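Local coordinates for conjugal transfer protein (Escherichia coli, PDB 5I97), which probably helps form the inner-membrane channel of the pKM101 type IV secretion system for conjugal DNA transfer, here as its C-terminal VirB8 domain, at residues Y37-H40 against R41-D45. Residues are numbered along the deposited sequence; the frame is centred on the assembly and turned at random.
Sequences YVIH and RESYD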
# COMPACT_ATOMS: atom_id res chain seq x y z
N TYR A 37 -10.64 15.48 -4.09
CA TYR A 37 -10.05 16.26 -5.15
C TYR A 37 -8.54 16.29 -4.98
O TYR A 37 -7.81 16.05 -5.94
CB TYR A 37 -10.63 17.67 -5.16
CG TYR A 37 -10.16 18.53 -6.31
CD1 TYR A 37 -10.81 18.52 -7.53
CD2 TYR A 37 -9.04 19.35 -6.17
CE1 TYR A 37 -10.39 19.31 -8.58
CE2 TYR A 37 -8.61 20.14 -7.22
CZ TYR A 37 -9.28 20.12 -8.42
OH TYR A 37 -8.84 20.91 -9.45
N VAL A 38 -8.08 16.59 -3.77
CA VAL A 38 -6.66 16.63 -3.48
C VAL A 38 -6.02 15.27 -3.70
O VAL A 38 -4.94 15.17 -4.26
CB VAL A 38 -6.39 17.10 -2.05
CG1 VAL A 38 -4.92 16.90 -1.68
CG2 VAL A 38 -6.83 18.54 -1.87
N ILE A 39 -6.70 14.22 -3.27
CA ILE A 39 -6.17 12.89 -3.47
C ILE A 39 -6.05 12.54 -4.95
O ILE A 39 -5.04 11.99 -5.38
CB ILE A 39 -7.01 11.86 -2.72
CG1 ILE A 39 -6.78 12.00 -1.22
CG2 ILE A 39 -6.64 10.46 -3.13
CD1 ILE A 39 -7.76 11.22 -0.36
N HIS A 40 -7.08 12.87 -5.73
CA HIS A 40 -7.07 12.60 -7.16
C HIS A 40 -5.97 13.38 -7.87
O HIS A 40 -5.32 12.87 -8.77
CB HIS A 40 -8.41 12.96 -7.80
CG HIS A 40 -9.49 11.93 -7.64
ND1 HIS A 40 -9.31 10.60 -7.96
CD2 HIS A 40 -10.77 12.04 -7.22
CE1 HIS A 40 -10.43 9.94 -7.73
NE2 HIS A 40 -11.33 10.79 -7.28
N ARG A 41 -5.78 14.63 -7.45
CA ARG A 41 -4.90 15.55 -8.16
C ARG A 41 -3.43 15.43 -7.76
O ARG A 41 -2.55 15.54 -8.61
CB ARG A 41 -5.38 16.98 -7.97
CG ARG A 41 -4.49 18.01 -8.58
CD ARG A 41 -5.22 19.30 -8.85
NE ARG A 41 -4.31 20.29 -9.43
CZ ARG A 41 -4.70 21.42 -10.02
NH1 ARG A 41 -5.99 21.70 -10.15
NH2 ARG A 41 -3.79 22.25 -10.49
N GLU A 42 -3.17 15.18 -6.49
CA GLU A 42 -1.80 15.19 -5.99
C GLU A 42 -1.19 13.80 -5.93
O GLU A 42 0.00 13.65 -5.73
CB GLU A 42 -1.75 15.84 -4.60
CG GLU A 42 -2.25 17.26 -4.58
CD GLU A 42 -1.46 18.16 -5.49
OE1 GLU A 42 -0.24 17.93 -5.64
OE2 GLU A 42 -2.05 19.09 -6.07
N SER A 43 -2.02 12.78 -6.13
CA SER A 43 -1.49 11.44 -6.23
C SER A 43 -0.98 11.19 -7.63
O SER A 43 -1.38 11.85 -8.58
CB SER A 43 -2.55 10.39 -5.90
OG SER A 43 -3.11 10.58 -4.62
N TYR A 44 -0.09 10.22 -7.75
CA TYR A 44 0.26 9.67 -9.04
C TYR A 44 0.33 8.16 -8.97
O TYR A 44 1.16 7.58 -8.27
CB TYR A 44 1.57 10.22 -9.58
CG TYR A 44 1.84 9.67 -10.95
CD1 TYR A 44 1.22 10.20 -12.07
CD2 TYR A 44 2.68 8.57 -11.13
CE1 TYR A 44 1.45 9.68 -13.32
CE2 TYR A 44 2.91 8.05 -12.37
CZ TYR A 44 2.29 8.60 -13.46
OH TYR A 44 2.53 8.07 -14.72
N ASP A 45 -0.56 7.52 -9.72
CA ASP A 45 -0.53 6.09 -9.88
C ASP A 45 -0.94 5.76 -11.30
O ASP A 45 -2.07 6.06 -11.71
CB ASP A 45 -1.45 5.43 -8.85
CG ASP A 45 -1.45 3.93 -8.94
OD1 ASP A 45 -0.44 3.37 -9.38
OD2 ASP A 45 -2.44 3.31 -8.52
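Tyr37 and Arg41, one turn apart near the C-terminal end of helix 27-42, run side by side in the same direction and meet at their polar ends. Arg41 NH1 donates to Tyr37 OH at 3.0 Å, with the hydroxyl oxygen at the edge of the guanidinium and within 4° of its plane, while ring and guanidinium planes are turned 52° apart. Nearer the backbone, Arg41 CD packs obliquely against Tyr37 CE2 at 3.9 Å. With CG anti to the backbone N in both (chi1 -175° in Tyr37), the two side chains leave the helix alike, and the extended Arg41 chain from CG to NE is long enough to bring NH1 to the phenol oxygen.

At the backbone, the last helical turn is held by Arg41 N to Tyr37 O (2.9 Å) and Glu42 N to Val38 O (2.8 Å). Where Ser43 leaves helical geometry, Ile39 O accepts twice: Ser43 OG donates to a lone pair in the carbonyl plane, whereas Ser43 N, at 3.2 Å, sits above that plane. Val38 CG1 touches Glu42 CG at 4.0 Å.

Tyr37 OH also bonds Ser60 OG, and its ring meets Tyr156 edge-to-face; an alanine here would probably leave Arg41 NH1 without this acceptor and open a gap beside Val56 and Val64. Glu42 OE2 bonds Tyr156 OH, and His40 ND1 bonds Asp52 OD1 on helix 49-58. The turn thus lies between the antiparallel sheet of this NTF2-like VirB8 domain, met through Val38 on Ile92 of strand 86-98 and Glu42 on Val158 of strand 151-160, and helices 49-58 and 62-69, met by Tyr37 and Arg41, with His40 also on helix 49-58.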